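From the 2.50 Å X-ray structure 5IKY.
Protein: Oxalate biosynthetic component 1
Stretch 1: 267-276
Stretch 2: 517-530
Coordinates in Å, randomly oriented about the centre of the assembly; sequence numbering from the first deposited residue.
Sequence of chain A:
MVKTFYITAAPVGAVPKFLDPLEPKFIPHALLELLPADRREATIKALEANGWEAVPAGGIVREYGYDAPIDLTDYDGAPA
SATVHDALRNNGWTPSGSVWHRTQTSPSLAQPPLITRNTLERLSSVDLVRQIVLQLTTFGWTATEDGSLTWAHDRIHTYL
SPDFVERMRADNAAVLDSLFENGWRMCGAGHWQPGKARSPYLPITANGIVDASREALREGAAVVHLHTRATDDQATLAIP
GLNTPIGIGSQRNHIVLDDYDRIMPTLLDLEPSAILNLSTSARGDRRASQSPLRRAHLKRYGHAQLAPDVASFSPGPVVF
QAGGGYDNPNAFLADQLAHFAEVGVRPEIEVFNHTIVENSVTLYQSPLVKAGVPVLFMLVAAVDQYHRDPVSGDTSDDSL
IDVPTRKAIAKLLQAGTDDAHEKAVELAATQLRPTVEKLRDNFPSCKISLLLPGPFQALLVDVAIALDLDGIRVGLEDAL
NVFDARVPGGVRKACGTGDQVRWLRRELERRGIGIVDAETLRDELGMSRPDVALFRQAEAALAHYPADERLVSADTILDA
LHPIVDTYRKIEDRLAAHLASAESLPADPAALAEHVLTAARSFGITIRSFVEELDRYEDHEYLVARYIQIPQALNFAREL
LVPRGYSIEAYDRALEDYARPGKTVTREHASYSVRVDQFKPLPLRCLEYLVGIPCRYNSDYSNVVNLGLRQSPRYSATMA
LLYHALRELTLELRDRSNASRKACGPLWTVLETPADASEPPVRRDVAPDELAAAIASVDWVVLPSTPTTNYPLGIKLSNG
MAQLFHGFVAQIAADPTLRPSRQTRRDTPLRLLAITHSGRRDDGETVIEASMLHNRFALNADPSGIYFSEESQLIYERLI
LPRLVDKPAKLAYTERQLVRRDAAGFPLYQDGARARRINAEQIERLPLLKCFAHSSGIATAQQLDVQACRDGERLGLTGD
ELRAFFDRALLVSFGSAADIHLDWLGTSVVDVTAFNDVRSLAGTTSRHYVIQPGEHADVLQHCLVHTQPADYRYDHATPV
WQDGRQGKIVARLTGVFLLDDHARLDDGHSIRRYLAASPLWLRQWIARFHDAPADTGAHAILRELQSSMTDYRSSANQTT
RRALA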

# COMPACT_ATOMS: atom_id res chain seq x y z
N LEU A 267 -6.14 2.44 10.81
CA LEU A 267 -4.83 2.60 10.18
C LEU A 267 -3.88 1.46 10.55
O LEU A 267 -3.11 1.01 9.71
CB LEU A 267 -4.21 3.95 10.57
CG LEU A 267 -4.78 5.16 9.83
CD1 LEU A 267 -4.11 6.45 10.28
CD2 LEU A 267 -4.63 4.97 8.32
N LEU A 268 -3.94 1.00 11.79
CA LEU A 268 -3.13 -0.14 12.22
C LEU A 268 -3.48 -1.40 11.43
O LEU A 268 -2.61 -2.24 11.17
CB LEU A 268 -3.31 -0.39 13.72
CG LEU A 268 -2.71 0.62 14.70
CD1 LEU A 268 -3.14 0.27 16.11
CD2 LEU A 268 -1.20 0.67 14.59
N ASP A 269 -4.75 -1.53 11.05
CA ASP A 269 -5.22 -2.67 10.27
C ASP A 269 -4.86 -2.55 8.79
O ASP A 269 -4.38 -3.51 8.18
CB ASP A 269 -6.73 -2.83 10.41
CG ASP A 269 -7.13 -3.72 11.57
OD1 ASP A 269 -6.35 -4.64 11.91
OD2 ASP A 269 -8.22 -3.52 12.13
N LEU A 270 -5.11 -1.38 8.22
CA LEU A 270 -4.94 -1.17 6.78
C LEU A 270 -3.52 -0.75 6.41
O LEU A 270 -3.06 -1.01 5.29
CB LEU A 270 -5.94 -0.12 6.29
CG LEU A 270 -7.42 -0.48 6.36
CD1 LEU A 270 -8.29 0.71 5.99
CD2 LEU A 270 -7.72 -1.64 5.44
N GLU A 271 -2.84 -0.09 7.33
CA GLU A 271 -1.48 0.41 7.08
C GLU A 271 -0.55 0.10 8.26
O GLU A 271 -0.10 1.02 8.94
CB GLU A 271 -1.51 1.92 6.82
CG GLU A 271 -2.49 2.35 5.73
CD GLU A 271 -1.98 2.05 4.33
OE1 GLU A 271 -0.77 1.79 4.17
OE2 GLU A 271 -2.79 2.07 3.39
N PRO A 272 -0.24 -1.19 8.47
CA PRO A 272 0.48 -1.67 9.66
C PRO A 272 1.87 -1.06 9.86
O PRO A 272 2.32 -0.92 11.00
CB PRO A 272 0.59 -3.18 9.42
CG PRO A 272 -0.45 -3.50 8.42
CD PRO A 272 -0.55 -2.29 7.55
N SER A 273 2.56 -0.73 8.77
CA SER A 273 3.94 -0.25 8.86
C SER A 273 4.03 1.27 8.93
O SER A 273 5.07 1.82 9.29
CB SER A 273 4.76 -0.76 7.68
OG SER A 273 4.83 -2.18 7.70
N ALA A 274 2.94 1.95 8.59
CA ALA A 274 2.91 3.41 8.57
C ALA A 274 3.29 3.98 9.93
O ALA A 274 2.72 3.60 10.95
CB ALA A 274 1.54 3.91 8.15
N ILE A 275 4.26 4.89 9.94
CA ILE A 275 4.65 5.57 11.16
C ILE A 275 3.62 6.66 11.46
O ILE A 275 3.41 7.57 10.66
CB ILE A 275 6.06 6.17 11.05
CG1 ILE A 275 7.09 5.05 10.91
CG2 ILE A 275 6.38 7.03 12.27
CD1 ILE A 275 8.49 5.53 10.60
N LEU A 276 2.96 6.53 12.61
CA LEU A 276 1.87 7.42 12.97
C LEU A 276 2.34 8.48 13.95
O LEU A 276 2.93 8.18 14.99
CB LEU A 276 0.70 6.62 13.55
CG LEU A 276 0.22 5.49 12.63
CD1 LEU A 276 -0.90 4.68 13.27
CD2 LEU A 276 -0.21 6.05 11.28
N ASP A 517 10.60 4.24 2.47
CA ASP A 517 9.30 3.73 2.87
C ASP A 517 9.23 3.55 4.38
O ASP A 517 10.26 3.58 5.07
CB ASP A 517 8.99 2.40 2.17
CG ASP A 517 9.99 1.31 2.51
OD1 ASP A 517 11.20 1.56 2.39
OD2 ASP A 517 9.55 0.21 2.90
N ALA A 518 8.02 3.36 4.89
CA ALA A 518 7.78 3.27 6.33
C ALA A 518 8.57 2.14 6.99
O ALA A 518 9.20 2.35 8.03
CB ALA A 518 6.29 3.09 6.60
N GLU A 519 8.55 0.95 6.39
CA GLU A 519 9.23 -0.21 6.95
C GLU A 519 10.73 0.03 7.13
O GLU A 519 11.29 -0.29 8.17
CB GLU A 519 9.01 -1.44 6.06
CG GLU A 519 7.90 -2.36 6.52
CD GLU A 519 7.62 -3.47 5.54
OE1 GLU A 519 6.43 -3.71 5.23
OE2 GLU A 519 8.59 -4.10 5.07
N THR A 520 11.36 0.59 6.10
CA THR A 520 12.78 0.90 6.16
C THR A 520 13.06 1.96 7.22
O THR A 520 14.05 1.87 7.96
CB THR A 520 13.30 1.39 4.79
OG1 THR A 520 13.01 0.41 3.79
CG2 THR A 520 14.80 1.65 4.84
N LEU A 521 12.18 2.95 7.31
CA LEU A 521 12.38 4.06 8.24
C LEU A 521 12.25 3.60 9.69
O LEU A 521 12.98 4.07 10.56
CB LEU A 521 11.38 5.18 7.96
CG LEU A 521 11.62 6.48 8.73
CD1 LEU A 521 13.05 6.96 8.54
CD2 LEU A 521 10.64 7.56 8.30
N ARG A 522 11.34 2.67 9.94
CA ARG A 522 11.17 2.13 11.28
C ARG A 522 12.46 1.47 11.77
O ARG A 522 12.75 1.47 12.96
CB ARG A 522 10.00 1.13 11.33
CG ARG A 522 8.66 1.74 10.99
CD ARG A 522 7.51 0.78 11.26
NE ARG A 522 7.10 0.84 12.66
CZ ARG A 522 6.01 1.47 13.09
NH1 ARG A 522 5.20 2.08 12.23
NH2 ARG A 522 5.72 1.47 14.38
N ASP A 523 13.23 0.91 10.84
CA ASP A 523 14.54 0.35 11.18
C ASP A 523 15.53 1.46 11.50
O ASP A 523 16.28 1.38 12.47
CB ASP A 523 15.08 -0.53 10.05
CG ASP A 523 14.29 -1.82 9.88
OD1 ASP A 523 13.48 -2.15 10.78
OD2 ASP A 523 14.50 -2.51 8.87
N GLU A 524 15.53 2.51 10.67
CA GLU A 524 16.45 3.63 10.86
C GLU A 524 16.21 4.38 12.16
O GLU A 524 17.13 4.95 12.74
CB GLU A 524 16.34 4.61 9.68
CG GLU A 524 17.10 4.19 8.43
CD GLU A 524 17.05 5.25 7.35
OE1 GLU A 524 17.12 6.45 7.69
OE2 GLU A 524 16.94 4.89 6.16
N LEU A 525 14.96 4.39 12.62
CA LEU A 525 14.59 5.16 13.81
C LEU A 525 14.49 4.27 15.05
O LEU A 525 14.26 4.76 16.15
CB LEU A 525 13.27 5.90 13.59
CG LEU A 525 13.18 6.82 12.36
CD1 LEU A 525 11.82 7.50 12.29
CD2 LEU A 525 14.30 7.85 12.39
N GLY A 526 14.65 2.97 14.85
CA GLY A 526 14.49 2.02 15.94
C GLY A 526 13.04 1.87 16.37
O GLY A 526 12.74 1.90 17.56
N MET A 527 12.14 1.71 15.40
CA MET A 527 10.71 1.61 15.68
C MET A 527 10.06 0.42 14.98
O MET A 527 8.91 0.50 14.57
CB MET A 527 9.98 2.88 15.26
CG MET A 527 10.41 4.14 15.97
SD MET A 527 9.58 5.58 15.26
CE MET A 527 10.15 6.87 16.36
N SER A 528 10.80 -0.67 14.83
CA SER A 528 10.28 -1.84 14.13
C SER A 528 9.06 -2.40 14.85
O SER A 528 8.97 -2.36 16.07
CB SER A 528 11.37 -2.91 14.00
OG SER A 528 11.82 -3.33 15.27
N ARG A 529 8.11 -2.91 14.07
CA ARG A 529 6.89 -3.51 14.61
C ARG A 529 7.21 -4.77 15.41
O ARG A 529 8.22 -5.43 15.15
CB ARG A 529 5.91 -3.82 13.48
CG ARG A 529 5.19 -2.61 12.92
CD ARG A 529 4.47 -1.86 14.01
NE ARG A 529 3.51 -0.89 13.48
CZ ARG A 529 2.94 0.06 14.21
NH1 ARG A 529 3.26 0.19 15.49
NH2 ARG A 529 2.08 0.90 13.66
N PRO A 530 6.36 -5.10 16.40
CA PRO A 530 6.58 -6.28 17.25
C PRO A 530 6.74 -7.60 16.48
O PRO A 530 7.61 -8.39 16.84
CB PRO A 530 5.31 -6.32 18.11
CG PRO A 530 4.87 -4.90 18.18
CD PRO A 530 5.20 -4.30 16.84

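Stretch 1 leaves a helix at Glu-271, passes through a type I turn from Glu-271 to Ala-274, closed by Ala-274 N to Glu-271 O at 3.2 Å, and enters a strand at Ile-275. Stretch 2 opens with a short helix, Asp-517 at its N-cap position, and runs on through a loop to Arg-529, itself at the N-cap position of a further helix. Asp-517 OD1 accepts a hydrogen bond from Thr-520 OG1 at 2.6 Å. The first helix ends in a Schellman motif: Gly-526 has positive phi, and Met-527 N reaches back to Arg-522 O at 2.5 Å. The backbones come nearest at the start of this helix, with the CA atoms of Ala-274 and Ala-518 5.4 Å apart and those of Ser-273 and Glu-519 5.6 Å apart. The small side chain of Ala-518 points toward stretch 1, its CB lying 3.2 Å from Ser-273 O.

Two arginines of stretch 2 bind the carbonyls of the turn and its exit. Arg-529 NE donates to Pro-272 O at 2.8 Å with a nearly straight angle of 162°; a weak second bond runs from Arg-529 NH2 to the same Pro-272 O at 3.2 Å, so one oxygen meets the edge of the guanidinium twice. Arg-522 NH1 donates to Ser-273 O at 3.0 Å and, weakly at 121°, to Ala-274 O at 3.2 Å. Its own stretch steadies this side chain, since Arg-522 NE donates to Met-527 O at 2.7 Å. Leu-268 CD2 lies 3.4 Å from Arg-529 NH2, oblique to the guanidinium.

Beyond the turn the contact becomes apolar. The CA-to-CB bond of Ile-275 points sideways, but its end comes nearer the helix: Ile-275 CD1 packs 3.7 Å from Leu-521 CD2 and 4.2 Å from Leu-525 CD1, while Ile-275 CG1 lies 3.7 Å from Arg-522 CG, against the aliphatic part of that arginine.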